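Local coordinates for hypothetical protein Atu1826 (Agrobacterium tumefaciens, PDB 2I3D) that is of unknown function but is probably an alpha/beta hydrolase, with an apparent serine-histidine-aspartate triad and a relationship to the S15 family of X-Pro dipeptidyl-peptidases, at residues M137-S151 and F163-N175. Residues are numbered along the deposited sequence; the frame is centred on the assembly and turned at random. Where two conformers were deposited one is given.
Sequences MQLLMRRPEIEGFMS and FLAPCPSSGLIIN
The ring of Phe149 lies flat against the backbone of Gly171, whose CA sits 3.5 Å from the ring centroid, almost on the ring normal, in a CH-pi contact. Phe149 reaches its parallel neighbour because chi1 of 65° sets CG between backbone N and carbonyl carbon, turning the ring across Gly171, which has no side chain to obstruct it. The selenomethionine Met137, in one of its two conformers, closes the opposite face, with CE over the rim of the ring and against Leu164 CD1. Cys167 SG approaches the same ring obliquely, 3.8 Å from Phe149 CE2, and also meets Leu140 CD2. On the same helix, Gln138 CG packs over one face of the Phe163 ring, while Met141, also selenomethionine, bends at chi2 and slides past that ring until SE lies 3.2 Å from Pro166 O. Ser169 OG donates to a lone pair of Ile146 O (2.9 Å), in the carbonyl plane, and a water joins Glu147 O to Ser170 N. Beyond, the strands pair in parallel through Leu172 N to Phe149 O, Ser151 N to Leu172 O (2.8 Å) and Ile174 N to Ser151 O. Strand 146-152 lies between strands 124-129 and 171-176 in the sheet of this probable alpha/beta hydrolase; helix 131-142 and the loop preceding strand 171-176 pack over the Phe149 side, and helix 218-233 covers Met150 and Leu172 on the other.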
loop_
_atom_site.group_PDB
_atom_site.type_symbol
_atom_site.label_atom_id
_atom_site.label_comp_id
_atom_site.label_asym_id
_atom_site.label_seq_id
_atom_site.Cartn_x
_atom_site.Cartn_y
_atom_site.Cartn_z
HETATM N N MSE B 137 -10.520 -14.776 -9.532
HETATM C CA MSE B 137 -10.695 -16.165 -9.970
HETATM C C MSE B 137 -12.182 -16.479 -10.207
HETATM O O MSE B 137 -12.507 -17.325 -11.056
HETATM C CB MSE B 137 -9.971 -17.163 -9.056
HETATM C CG MSE B 137 -8.445 -16.923 -9.053
HETATM SE SE MSE B 137 -7.383 -18.338 -8.287
HETATM C CE MSE B 137 -7.318 -19.505 -9.868
ATOM N N GLN B 138 -13.075 -15.799 -9.476
ATOM C CA GLN B 138 -14.499 -15.962 -9.729
ATOM C C GLN B 138 -14.823 -15.354 -11.112
ATOM O O GLN B 138 -15.620 -15.909 -11.893
ATOM C CB GLN B 138 -15.313 -15.276 -8.642
ATOM C CG GLN B 138 -15.245 -16.001 -7.298
ATOM C CD GLN B 138 -16.074 -15.272 -6.243
ATOM O OE1 GLN B 138 -17.321 -15.272 -6.300
ATOM N NE2 GLN B 138 -15.378 -14.595 -5.310
ATOM N N LEU B 139 -14.208 -14.221 -11.434
ATOM C CA LEU B 139 -14.494 -13.602 -12.739
ATOM C C LEU B 139 -13.973 -14.520 -13.868
ATOM O O LEU B 139 -14.649 -14.742 -14.883
ATOM C CB LEU B 139 -13.860 -12.220 -12.818
ATOM C CG LEU B 139 -14.149 -11.426 -14.099
ATOM C CD1 LEU B 139 -15.640 -11.031 -14.155
ATOM C CD2 LEU B 139 -13.239 -10.196 -14.144
ATOM N N LEU B 140 -12.773 -15.070 -13.662
ATOM C CA LEU B 140 -12.166 -16.038 -14.574
ATOM C C LEU B 140 -13.126 -17.186 -14.869
ATOM O O LEU B 140 -13.353 -17.552 -16.026
ATOM C CB LEU B 140 -10.905 -16.596 -13.890
ATOM C CG LEU B 140 -10.203 -17.811 -14.532
ATOM C CD1 LEU B 140 -9.521 -17.353 -15.786
ATOM C CD2 LEU B 140 -9.200 -18.433 -13.596
HETATM N N MSE B 141 -13.699 -17.741 -13.817
HETATM C CA MSE B 141 -14.629 -18.866 -13.961
HETATM C C MSE B 141 -15.837 -18.509 -14.849
HETATM O O MSE B 141 -16.296 -19.353 -15.625
HETATM C CB MSE B 141 -15.059 -19.340 -12.556
HETATM C CG MSE B 141 -15.622 -20.742 -12.485
HETATM SE SE MSE B 141 -14.309 -22.113 -13.027
HETATM C CE MSE B 141 -15.725 -23.426 -13.363
ATOM N N ARG B 142 -16.303 -17.257 -14.768
ATOM C CA ARG B 142 -17.502 -16.798 -15.498
ATOM C C ARG B 142 -17.270 -16.315 -16.925
ATOM O O ARG B 142 -18.216 -16.202 -17.717
ATOM C CB ARG B 142 -18.136 -15.628 -14.758
ATOM C CG ARG B 142 -18.555 -15.953 -13.369
ATOM C CD ARG B 142 -19.637 -15.018 -12.926
ATOM N NE ARG B 142 -20.515 -15.698 -11.982
ATOM C CZ ARG B 142 -21.425 -15.080 -11.243
ATOM N NH1 ARG B 142 -21.568 -13.758 -11.333
ATOM N NH2 ARG B 142 -22.180 -15.780 -10.409
ATOM N N ARG B 143 -16.025 -15.977 -17.257
ATOM C CA ARG B 143 -15.760 -15.256 -18.468
ATOM C C ARG B 143 -14.777 -16.017 -19.349
ATOM O O ARG B 143 -13.554 -15.961 -19.103
ATOM C CB ARG B 143 -15.230 -13.846 -18.155
ATOM C CG ARG B 143 -16.214 -12.973 -17.367
ATOM C CD ARG B 143 -17.409 -12.567 -18.233
ATOM N NE ARG B 143 -17.083 -11.402 -19.037
ATOM C CZ ARG B 143 -17.579 -10.185 -18.859
ATOM N NH1 ARG B 143 -17.180 -9.210 -19.659
ATOM N NH2 ARG B 143 -18.467 -9.939 -17.905
ATOM N N PRO B 144 -15.297 -16.714 -20.399
ATOM C CA PRO B 144 -14.427 -17.585 -21.199
ATOM C C PRO B 144 -13.279 -16.839 -21.898
ATOM O O PRO B 144 -12.294 -17.462 -22.261
ATOM C CB PRO B 144 -15.394 -18.224 -22.237
ATOM C CG PRO B 144 -16.588 -17.371 -22.229
ATOM C CD PRO B 144 -16.700 -16.734 -20.876
ATOM N N GLU B 145 -13.406 -15.532 -22.091
ATOM C CA GLU B 145 -12.373 -14.780 -22.789
ATOM C C GLU B 145 -11.105 -14.583 -21.918
ATOM O O GLU B 145 -10.056 -14.113 -22.423
ATOM C CB GLU B 145 -12.910 -13.430 -23.342
ATOM C CG GLU B 145 -13.280 -12.399 -22.259
ATOM C CD GLU B 145 -14.721 -12.516 -21.707
ATOM O OE1 GLU B 145 -15.315 -13.607 -21.682
ATOM O OE2 GLU B 145 -15.265 -11.484 -21.276
ATOM N N ILE B 146 -11.212 -14.936 -20.636
ATOM C CA ILE B 146 -10.088 -14.718 -19.705
ATOM C C ILE B 146 -9.116 -15.878 -19.816
ATOM O O ILE B 146 -9.408 -16.969 -19.349
ATOM C CB ILE B 146 -10.550 -14.503 -18.283
ATOM C CG1 ILE B 146 -11.356 -13.179 -18.200
ATOM C CG2 ILE B 146 -9.315 -14.378 -17.380
ATOM C CD1 ILE B 146 -11.887 -12.808 -16.821
ATOM N N GLU B 147 -7.972 -15.643 -20.449
ATOM C CA GLU B 147 -7.071 -16.762 -20.780
ATOM C C GLU B 147 -5.851 -16.891 -19.869
ATOM O O GLU B 147 -5.056 -17.833 -20.001
ATOM C CB GLU B 147 -6.659 -16.721 -22.254
ATOM C CG GLU B 147 -5.787 -15.568 -22.654
ATOM C CD GLU B 147 -5.414 -15.630 -24.133
ATOM O OE1 GLU B 147 -4.212 -15.668 -24.435
ATOM O OE2 GLU B 147 -6.340 -15.671 -24.987
ATOM N N GLY B 148 -5.734 -15.973 -18.909
ATOM C CA GLY B 148 -4.623 -16.050 -17.944
ATOM C C GLY B 148 -5.016 -15.286 -16.711
ATOM O O GLY B 148 -5.833 -14.345 -16.766
ATOM N N PHE B 149 -4.372 -15.650 -15.599
ATOM C CA PHE B 149 -4.583 -14.906 -14.366
ATOM C C PHE B 149 -3.306 -14.858 -13.546
ATOM O O PHE B 149 -2.401 -15.693 -13.742
ATOM C CB PHE B 149 -5.681 -15.562 -13.503
ATOM C CG PHE B 149 -5.306 -16.965 -13.001
ATOM C CD1 PHE B 149 -4.592 -17.141 -11.816
ATOM C CD2 PHE B 149 -5.642 -18.108 -13.747
ATOM C CE1 PHE B 149 -4.234 -18.421 -11.366
ATOM C CE2 PHE B 149 -5.305 -19.376 -13.296
ATOM C CZ PHE B 149 -4.581 -19.535 -12.109
HETATM N N MSE B 150 -3.267 -13.878 -12.634
HETATM C CA MSE B 150 -2.287 -13.849 -11.570
HETATM C C MSE B 150 -3.079 -13.701 -10.283
HETATM O O MSE B 150 -3.981 -12.814 -10.208
HETATM C CB MSE B 150 -1.376 -12.646 -11.738
HETATM C CG MSE B 150 -0.516 -12.736 -12.964
HETATM SE SE MSE B 150 0.636 -11.151 -12.960
HETATM C CE MSE B 150 1.464 -11.523 -14.684
ATOM N N SER B 151 -2.768 -14.547 -9.292
ATOM C CA SER B 151 -3.422 -14.474 -7.972
ATOM C C SER B 151 -2.318 -14.316 -6.956
ATOM O O SER B 151 -1.580 -15.268 -6.696
ATOM C CB SER B 151 -4.235 -15.726 -7.672
ATOM O OG SER B 151 -5.398 -15.717 -8.436
ATOM N N PHE B 163 -15.287 -23.193 -6.050
ATOM C CA PHE B 163 -15.937 -22.937 -7.377
ATOM C C PHE B 163 -14.997 -23.235 -8.575
ATOM O O PHE B 163 -15.447 -23.336 -9.707
ATOM C CB PHE B 163 -16.445 -21.494 -7.485
ATOM C CG PHE B 163 -15.326 -20.467 -7.406
ATOM C CD1 PHE B 163 -14.611 -20.111 -8.539
ATOM C CD2 PHE B 163 -14.975 -19.898 -6.184
ATOM C CE1 PHE B 163 -13.546 -19.188 -8.457
ATOM C CE2 PHE B 163 -13.900 -18.994 -6.099
ATOM C CZ PHE B 163 -13.189 -18.658 -7.224
ATOM N N LEU B 164 -13.686 -23.271 -8.343
ATOM C CA LEU B 164 -12.726 -23.567 -9.419
ATOM C C LEU B 164 -12.733 -25.064 -9.739
ATOM O O LEU B 164 -11.892 -25.867 -9.252
ATOM C CB LEU B 164 -11.336 -23.167 -8.996
ATOM C CG LEU B 164 -11.077 -21.656 -9.013
ATOM C CD1 LEU B 164 -9.791 -21.326 -8.211
ATOM C CD2 LEU B 164 -11.018 -21.075 -10.471
ATOM N N ALA B 165 -13.670 -25.456 -10.579
ATOM C CA ALA B 165 -13.911 -26.886 -10.773
ATOM C C ALA B 165 -14.470 -27.173 -12.174
ATOM O O ALA B 165 -15.653 -27.523 -12.323
ATOM C CB ALA B 165 -14.855 -27.397 -9.703
ATOM N N PRO B 166 -13.602 -27.123 -13.199
ATOM C CA PRO B 166 -12.194 -26.864 -12.955
ATOM C C PRO B 166 -11.826 -25.407 -13.278
ATOM O O PRO B 166 -12.592 -24.655 -13.914
ATOM C CB PRO B 166 -11.502 -27.805 -13.958
ATOM C CG PRO B 166 -12.452 -27.747 -15.152
ATOM C CD PRO B 166 -13.853 -27.399 -14.636
ATOM N N CYS B 167 -10.658 -25.041 -12.793
ATOM C CA CYS B 167 -10.034 -23.833 -13.209
ATOM C C CYS B 167 -9.847 -23.911 -14.732
ATOM O O CYS B 167 -9.289 -24.880 -15.230
ATOM C CB CYS B 167 -8.725 -23.645 -12.465
ATOM S SG CYS B 167 -7.887 -22.100 -12.861
ATOM N N PRO B 168 -10.339 -22.909 -15.464
ATOM C CA PRO B 168 -10.360 -22.977 -16.934
ATOM C C PRO B 168 -9.069 -22.536 -17.694
ATOM O O PRO B 168 -8.933 -22.723 -18.930
ATOM C CB PRO B 168 -11.561 -22.078 -17.261
ATOM C CG PRO B 168 -11.451 -21.003 -16.248
ATOM C CD PRO B 168 -11.084 -21.730 -14.973
ATOM N N SER B 169 -8.146 -21.929 -16.960
ATOM C CA SER B 169 -6.982 -21.308 -17.585
ATOM C C SER B 169 -5.743 -21.553 -16.749
ATOM O O SER B 169 -5.820 -21.800 -15.522
ATOM C CB SER B 169 -7.185 -19.787 -17.736
ATOM O OG SER B 169 -8.299 -19.519 -18.582
ATOM N N SER B 170 -4.604 -21.471 -17.428
ATOM C CA SER B 170 -3.311 -21.476 -16.774
ATOM C C SER B 170 -3.082 -20.095 -16.129
ATOM O O SER B 170 -3.530 -19.074 -16.636
ATOM C CB SER B 170 -2.236 -21.718 -17.836
ATOM O OG SER B 170 -2.388 -23.052 -18.361
ATOM N N GLY B 171 -2.323 -20.079 -15.039
ATOM C CA GLY B 171 -1.991 -18.793 -14.423
ATOM C C GLY B 171 -0.962 -18.965 -13.318
ATOM O O GLY B 171 -0.449 -20.072 -13.061
ATOM N N LEU B 172 -0.700 -17.853 -12.646
ATOM C CA LEU B 172 0.332 -17.744 -11.606
ATOM C C LEU B 172 -0.333 -17.547 -10.242
ATOM O O LEU B 172 -1.211 -16.676 -10.099
ATOM C CB LEU B 172 1.182 -16.507 -11.928
ATOM C CG LEU B 172 2.202 -16.114 -10.839
ATOM C CD1 LEU B 172 3.310 -17.139 -10.704
ATOM C CD2 LEU B 172 2.772 -14.752 -11.153
ATOM N N ILE B 173 0.115 -18.324 -9.249
ATOM C CA ILE B 173 -0.273 -18.099 -7.859
ATOM C C ILE B 173 1.036 -17.817 -7.163
ATOM O O ILE B 173 2.002 -18.593 -7.288
ATOM C CB ILE B 173 -1.011 -19.309 -7.255
ATOM C CG1 ILE B 173 -2.355 -19.481 -7.960
ATOM C CG2 ILE B 173 -1.199 -19.137 -5.759
ATOM C CD1 ILE B 173 -3.174 -20.701 -7.530
ATOM N N ILE B 174 1.085 -16.696 -6.423
ATOM C CA ILE B 174 2.338 -16.349 -5.756
ATOM C C ILE B 174 2.030 -15.903 -4.330
ATOM O O ILE B 174 1.097 -15.131 -4.100
ATOM C CB ILE B 174 3.179 -15.317 -6.607
ATOM C CG1 ILE B 174 4.469 -14.911 -5.927
ATOM C CG2 ILE B 174 2.278 -14.101 -6.984
ATOM C CD1 ILE B 174 5.456 -14.447 -7.062
ATOM N N ASN B 175 2.770 -16.453 -3.372
ATOM C CA ASN B 175 2.488 -16.199 -1.935
ATOM C C ASN B 175 3.797 -16.253 -1.193
ATOM O O ASN B 175 4.783 -16.789 -1.704
ATOM C CB ASN B 175 1.482 -17.196 -1.319
ATOM C CG ASN B 175 2.021 -18.661 -1.281
ATOM O OD1 ASN B 175 2.094 -19.312 -0.217
ATOM N ND2 ASN B 175 2.368 -19.181 -2.448
HETATM O O HOH W 1 -4.914 -20.625 -20.178
#